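Local coordinates for protein fumarate lyase (Mesorhizobium sp., PDB 3C8T) that belongs to the fumarate lyase family, largely helical enzymes that assemble as tetramers around long bundled helices, at residues V241-I252 and A332-L343. Sequence-based numbering, arbitrary orientation.
Sequences VSGSLGKLAMDI and ASGILYQAEFML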
ATOM      1  N   VAL A 241     -10.980  -4.194  11.499  1.00 25.65           N
ATOM      2  CA  VAL A 241     -11.791  -5.391  11.725  1.00 24.82           C
ATOM      3  C   VAL A 241     -11.309  -6.570  10.858  1.00 25.65           C
ATOM      4  O   VAL A 241     -11.200  -7.696  11.347  1.00 25.65           O
ATOM      5  CB  VAL A 241     -13.271  -5.112  11.449  1.00 25.69           C
ATOM      6  CG1 VAL A 241     -14.124  -6.376  11.607  1.00 24.63           C
ATOM      7  CG2 VAL A 241     -13.772  -4.010  12.352  1.00 21.88           C
ATOM      8  N   SER A 242     -11.016  -6.299   9.581  1.00 25.65           N
ATOM      9  CA  SER A 242     -10.559  -7.308   8.621  1.00 25.68           C
ATOM     10  C   SER A 242      -9.244  -7.911   9.092  1.00 25.77           C
ATOM     11  O   SER A 242      -9.039  -9.118   8.991  1.00 27.02           O
ATOM     12  CB  SER A 242     -10.388  -6.687   7.232  1.00 24.68           C
ATOM     13  OG  SER A 242     -11.660  -6.148   6.808  1.00 27.08           O
ATOM     14  N   GLY A 243      -8.368  -7.076   9.620  1.00 25.58           N
ATOM     15  CA  GLY A 243      -7.126  -7.557  10.197  1.00 27.11           C
ATOM     16  C   GLY A 243      -7.337  -8.534  11.313  1.00 27.15           C
ATOM     17  O   GLY A 243      -6.618  -9.519  11.378  1.00 28.58           O
ATOM     18  N   SER A 244      -8.302  -8.261  12.197  1.00 27.11           N
ATOM     19  CA  SER A 244      -8.619  -9.175  13.296  1.00 27.97           C
ATOM     20  C   SER A 244      -9.226 -10.467  12.783  1.00 27.83           C
ATOM     21  O   SER A 244      -8.946 -11.513  13.329  1.00 28.10           O
ATOM     22  CB  SER A 244      -9.553  -8.537  14.341  1.00 28.05           C
ATOM     23  OG  SER A 244      -8.955  -7.380  14.923  1.00 28.90           O
ATOM     24  N   LEU A 245     -10.060 -10.398  11.749  1.00 26.82           N
ATOM     25  CA  LEU A 245     -10.500 -11.625  11.054  1.00 26.15           C
ATOM     26  C   LEU A 245      -9.323 -12.402  10.446  1.00 26.23           C
ATOM     27  O   LEU A 245      -9.238 -13.624  10.595  1.00 26.19           O
ATOM     28  CB  LEU A 245     -11.520 -11.300   9.996  1.00 25.14           C
ATOM     29  CG  LEU A 245     -12.840 -10.765  10.526  1.00 27.58           C
ATOM     30  CD1 LEU A 245     -13.663 -10.305   9.352  1.00 29.04           C
ATOM     31  CD2 LEU A 245     -13.586 -11.866  11.339  1.00 28.14           C
ATOM     32  N   GLY A 246      -8.405 -11.704   9.758  1.00 25.30           N
ATOM     33  CA  GLY A 246      -7.217 -12.381   9.275  1.00 25.31           C
ATOM     34  C   GLY A 246      -6.421 -13.174  10.316  1.00 26.08           C
ATOM     35  O   GLY A 246      -5.909 -14.228   9.999  1.00 26.10           O
ATOM     36  N   LYS A 247      -6.280 -12.640  11.540  1.00 26.41           N
ATOM     37  CA  LYS A 247      -5.509 -13.284  12.605  1.00 27.06           C
ATOM     38  C   LYS A 247      -6.099 -14.655  12.963  1.00 27.11           C
ATOM     39  O   LYS A 247      -5.383 -15.651  13.020  1.00 26.67           O
ATOM     40  CB  LYS A 247      -5.451 -12.366  13.848  1.00 26.61           C
ATOM     41  CG  LYS A 247      -4.526 -12.899  14.979  1.00 27.76           C
ATOM     42  CD  LYS A 247      -5.297 -13.783  16.022  1.00 29.55           C
ATOM     43  CE  LYS A 247      -4.457 -14.127  17.269  1.00 27.47           C
ATOM     44  NZ  LYS A 247      -3.432 -15.181  17.039  1.00 26.81           N
ATOM     45  N   LEU A 248      -7.419 -14.702  13.188  1.00 27.35           N
ATOM     46  CA  LEU A 248      -8.080 -15.935  13.536  1.00 27.36           C
ATOM     47  C   LEU A 248      -8.156 -16.884  12.369  1.00 27.12           C
ATOM     48  O   LEU A 248      -8.145 -18.099  12.581  1.00 27.45           O
ATOM     49  CB  LEU A 248      -9.452 -15.687  14.151  1.00 28.36           C
ATOM     50  CG  LEU A 248     -10.676 -15.091  13.465  1.00 29.59           C
ATOM     51  CD1 LEU A 248     -11.365 -16.096  12.527  1.00 28.01           C
ATOM     52  CD2 LEU A 248     -11.632 -14.656  14.585  1.00 24.74           C
ATOM     53  N   ALA A 249      -8.166 -16.348  11.147  1.00 27.06           N
ATOM     54  CA  ALA A 249      -8.170 -17.179   9.929  1.00 27.05           C
ATOM     55  C   ALA A 249      -6.839 -17.849   9.722  1.00 27.46           C
ATOM     56  O   ALA A 249      -6.798 -18.971   9.260  1.00 27.05           O
ATOM     57  CB  ALA A 249      -8.540 -16.375   8.696  1.00 26.51           C
ATOM     58  N   MET A 250      -5.745 -17.138  10.040  1.00 29.51           N
ATOM     59  CA  MET A 250      -4.416 -17.714  10.038  1.00 29.81           C
ATOM     60  C   MET A 250      -4.383 -18.881  11.010  1.00 29.69           C
ATOM     61  O   MET A 250      -3.879 -19.961  10.664  1.00 28.68           O
ATOM     62  CB  MET A 250      -3.328 -16.700  10.442  1.00 30.15           C
ATOM     63  CG  MET A 250      -2.650 -16.012   9.251  1.00 36.25           C
ATOM     64  SD  MET A 250      -1.946 -17.097   7.934  1.00 38.39           S
ATOM     65  CE  MET A 250      -0.298 -17.401   8.542  1.00 37.36           C
ATOM     66  N   ASP A 251      -4.879 -18.635  12.230  1.00 29.22           N
ATOM     67  CA  ASP A 251      -4.793 -19.624  13.293  1.00 29.20           C
ATOM     68  C   ASP A 251      -5.570 -20.875  12.892  1.00 28.72           C
ATOM     69  O   ASP A 251      -5.045 -21.958  12.929  1.00 29.28           O
ATOM     70  CB  ASP A 251      -5.316 -19.062  14.635  1.00 29.02           C
ATOM     71  CG  ASP A 251      -4.413 -17.998  15.221  1.00 29.96           C
ATOM     72  OD1 ASP A 251      -3.369 -17.701  14.614  1.00 34.15           O
ATOM     73  OD2 ASP A 251      -4.729 -17.454  16.304  1.00 31.40           O
ATOM     74  N   ILE A 252      -6.816 -20.712  12.481  1.00 29.08           N
ATOM     75  CA  ILE A 252      -7.641 -21.865  12.079  1.00 29.05           C
ATOM     76  C   ILE A 252      -7.062 -22.648  10.890  1.00 28.52           C
ATOM     77  O   ILE A 252      -6.934 -23.860  10.968  1.00 27.96           O
ATOM     78  CB  ILE A 252      -9.120 -21.457  11.835  1.00 29.36           C
ATOM     79  CG1 ILE A 252      -9.770 -21.092  13.195  1.00 28.92           C
ATOM     80  CG2 ILE A 252      -9.898 -22.576  11.077  1.00 27.71           C
ATOM     81  CD1 ILE A 252     -10.860 -20.057  13.096  1.00 25.67           C
ATOM     82  N   ALA A 332     -15.661  -6.174   3.379  1.00 24.90           N
ATOM     83  CA  ALA A 332     -15.616  -6.368   4.825  1.00 26.05           C
ATOM     84  C   ALA A 332     -16.845  -7.103   5.378  1.00 25.66           C
ATOM     85  O   ALA A 332     -16.731  -7.908   6.285  1.00 26.29           O
ATOM     86  CB  ALA A 332     -15.392  -5.022   5.577  1.00 25.51           C
ATOM     87  N   SER A 333     -18.012  -6.807   4.819  1.00 26.09           N
ATOM     88  CA  SER A 333     -19.240  -7.494   5.150  1.00 27.05           C
ATOM     89  C   SER A 333     -19.215  -8.966   4.781  1.00 26.92           C
ATOM     90  O   SER A 333     -19.723  -9.807   5.528  1.00 27.62           O
ATOM     91  CB  SER A 333     -20.431  -6.812   4.444  1.00 27.38           C
ATOM     92  OG  SER A 333     -21.681  -7.171   5.040  1.00 29.36           O
ATOM     93  N   GLY A 334     -18.655  -9.290   3.618  1.00 26.71           N
ATOM     94  CA  GLY A 334     -18.601 -10.685   3.180  1.00 25.97           C
ATOM     95  C   GLY A 334     -17.675 -11.539   4.003  1.00 25.01           C
ATOM     96  O   GLY A 334     -18.008 -12.677   4.334  1.00 25.22           O
ATOM     97  N   ILE A 335     -16.501 -11.016   4.337  1.00 25.81           N
ATOM     98  CA  ILE A 335     -15.574 -11.768   5.227  1.00 25.99           C
ATOM     99  C   ILE A 335     -16.070 -11.860   6.691  1.00 26.18           C
ATOM    100  O   ILE A 335     -15.864 -12.903   7.352  1.00 27.09           O
ATOM    101  CB  ILE A 335     -14.054 -11.323   5.098  1.00 25.70           C
ATOM    102  CG1 ILE A 335     -13.806  -9.928   5.658  1.00 25.81           C
ATOM    103  CG2 ILE A 335     -13.596 -11.390   3.640  1.00 24.58           C
ATOM    104  CD1 ILE A 335     -12.383  -9.495   5.471  1.00 26.21           C
ATOM    105  N   LEU A 336     -16.742 -10.810   7.197  1.00 26.03           N
ATOM    106  CA  LEU A 336     -17.488 -10.979   8.474  1.00 27.03           C
ATOM    107  C   LEU A 336     -18.532 -12.062   8.387  1.00 27.18           C
ATOM    108  O   LEU A 336     -18.685 -12.832   9.329  1.00 28.04           O
ATOM    109  CB  LEU A 336     -18.154  -9.713   8.984  1.00 25.93           C
ATOM    110  CG  LEU A 336     -17.229  -8.695   9.631  1.00 25.77           C
ATOM    111  CD1 LEU A 336     -17.859  -7.334   9.406  1.00 22.91           C
ATOM    112  CD2 LEU A 336     -16.902  -8.993  11.131  1.00 19.40           C
ATOM    113  N   TYR A 337     -19.235 -12.147   7.267  1.00 28.47           N
ATOM    114  CA  TYR A 337     -20.221 -13.222   7.124  1.00 30.13           C
ATOM    115  C   TYR A 337     -19.554 -14.617   7.076  1.00 30.21           C
ATOM    116  O   TYR A 337     -20.050 -15.593   7.675  1.00 30.56           O
ATOM    117  CB  TYR A 337     -21.211 -13.028   5.939  1.00 30.63           C
ATOM    118  CG  TYR A 337     -22.006 -14.302   5.795  1.00 33.02           C
ATOM    119  CD1 TYR A 337     -21.675 -15.243   4.809  1.00 35.26           C
ATOM    120  CD2 TYR A 337     -23.001 -14.639   6.748  1.00 34.22           C
ATOM    121  CE1 TYR A 337     -22.346 -16.481   4.732  1.00 37.42           C
ATOM    122  CE2 TYR A 337     -23.685 -15.857   6.673  1.00 36.24           C
ATOM    123  CZ  TYR A 337     -23.349 -16.770   5.675  1.00 35.79           C
ATOM    124  OH  TYR A 337     -23.987 -17.982   5.609  1.00 38.29           O
ATOM    125  N   GLN A 338     -18.437 -14.712   6.367  1.00 30.52           N
ATOM    126  CA  GLN A 338     -17.658 -15.966   6.329  1.00 30.83           C
ATOM    127  C   GLN A 338     -17.205 -16.370   7.730  1.00 30.20           C
ATOM    128  O   GLN A 338     -17.297 -17.536   8.084  1.00 30.04           O
ATOM    129  CB  GLN A 338     -16.451 -15.855   5.396  1.00 30.75           C
ATOM    130  CG  GLN A 338     -16.806 -15.821   3.923  1.00 33.14           C
ATOM    131  CD  GLN A 338     -17.671 -17.018   3.519  1.00 32.69           C
ATOM    132  OE1 GLN A 338     -17.382 -18.143   3.886  1.00 34.52           O
ATOM    133  NE2 GLN A 338     -18.737 -16.764   2.787  1.00 28.22           N
ATOM    134  N   ALA A 339     -16.769 -15.393   8.532  1.00 30.61           N
ATOM    135  CA  ALA A 339     -16.381 -15.645   9.946  1.00 29.90           C
ATOM    136  C   ALA A 339     -17.548 -16.066  10.842  1.00 30.26           C
ATOM    137  O   ALA A 339     -17.387 -17.000  11.632  1.00 29.60           O
ATOM    138  CB  ALA A 339     -15.664 -14.474  10.533  1.00 29.41           C
ATOM    139  N   GLU A 340     -18.697 -15.386  10.731  1.00 31.03           N
ATOM    140  CA  GLU A 340     -19.954 -15.805  11.422  1.00 32.72           C
ATOM    141  C   GLU A 340     -20.254 -17.309  11.170  1.00 32.32           C
ATOM    142  O   GLU A 340     -20.541 -18.063  12.073  1.00 32.23           O
ATOM    143  CB  GLU A 340     -21.198 -15.031  10.909  1.00 32.64           C
ATOM    144  CG  GLU A 340     -21.401 -13.592  11.334  1.00 34.15           C
ATOM    145  CD  GLU A 340     -22.642 -12.974  10.663  1.00 35.86           C
ATOM    146  OE1 GLU A 340     -23.774 -13.266  11.120  1.00 41.26           O
ATOM    147  OE2 GLU A 340     -22.497 -12.191   9.691  1.00 36.90           O
ATOM    148  N   PHE A 341     -20.219 -17.690   9.904  1.00 32.34           N
ATOM    149  CA  PHE A 341     -20.528 -19.031   9.479  1.00 32.63           C
ATOM    150  C   PHE A 341     -19.510 -20.046   9.996  1.00 32.20           C
ATOM    151  O   PHE A 341     -19.889 -21.066  10.556  1.00 33.44           O
ATOM    152  CB  PHE A 341     -20.566 -19.064   7.953  1.00 32.84           C
ATOM    153  CG  PHE A 341     -20.735 -20.440   7.387  1.00 34.01           C
ATOM    154  CD1 PHE A 341     -21.997 -21.049   7.383  1.00 35.65           C
ATOM    155  CD2 PHE A 341     -19.658 -21.112   6.840  1.00 33.30           C
ATOM    156  CE1 PHE A 341     -22.167 -22.341   6.868  1.00 37.56           C
ATOM    157  CE2 PHE A 341     -19.821 -22.401   6.321  1.00 35.77           C
ATOM    158  CZ  PHE A 341     -21.081 -23.017   6.343  1.00 35.16           C
ATOM    159  N   MET A 342     -18.220 -19.742   9.816  1.00 31.78           N
ATOM    160  CA  MET A 342     -17.142 -20.636  10.170  1.00 30.81           C
ATOM    161  C   MET A 342     -17.063 -20.849  11.675  1.00 31.17           C
ATOM    162  O   MET A 342     -16.944 -21.990  12.127  1.00 31.64           O
ATOM    163  CB  MET A 342     -15.802 -20.160   9.587  1.00 30.97           C
ATOM    164  CG  MET A 342     -14.516 -20.849  10.164  1.00 30.57           C
ATOM    165  SD  MET A 342     -13.023 -20.199   9.399  1.00 28.92           S
ATOM    166  CE  MET A 342     -12.770 -18.629  10.309  1.00 25.67           C
ATOM    167  N   LEU A 343     -17.125 -19.762  12.428  1.00 30.49           N
ATOM    168  CA  LEU A 343     -16.999 -19.784  13.885  1.00 30.08           C
ATOM    169  C   LEU A 343     -18.255 -20.322  14.539  1.00 30.31           C
ATOM    170  O   LEU A 343     -18.189 -20.962  15.608  1.00 30.56           O
ATOM    171  CB  LEU A 343     -16.705 -18.371  14.432  1.00 29.17           C
ATOM    172  CG  LEU A 343     -15.326 -17.821  14.074  1.00 30.79           C
ATOM    173  CD1 LEU A 343     -15.248 -16.293  14.324  1.00 29.21           C
ATOM    174  CD2 LEU A 343     -14.201 -18.605  14.823  1.00 28.13           C
TER
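L245 and A339 make the tightest meeting between segments 241-252 and 332-343, which run roughly parallel at 34° with axes 10.3 Å apart, within the long helices 229-255 and 315-344. L245 CD2 presses on A339 CB at 3.4 Å, closer than usual for two carbons; alanine, ending at CB, lets the leucine come this near the backbone of 332-343. L245 CD1 lies 3.7 Å from I335 CG1 and also meets L336 CD2, so I335 and L336 on one turn and A339 on the next surround the leucine. I335 holds CG1 between its backbone N and carbonyl carbon (chi1 69°), and its extended chi2 then carries I335 CD1 to 3.7 Å from S242 OG. That small hydroxyl can sit among methyls because it bonds back to L238 O in its own helix.

Toward the C-terminal ends the helices diverge, and longer side chains span the gap. M342, bent at chi3 (80°), lays CE 3.6 Å from L248 CD1 and meets I252 CD1 tip to tip. More loosely, L343 CD1 lies 4.0 Å from L248 CD2, and L343 CD2 touches I252 CD1. Y337 and F341 are exposed on the outer face, whereas the salt-bridged K247 and D251 bond to H309 and F311 of a second subunit. With no hydrogen bond across it, this buried seam of the lyase helical bundle depends on apolar shape fit.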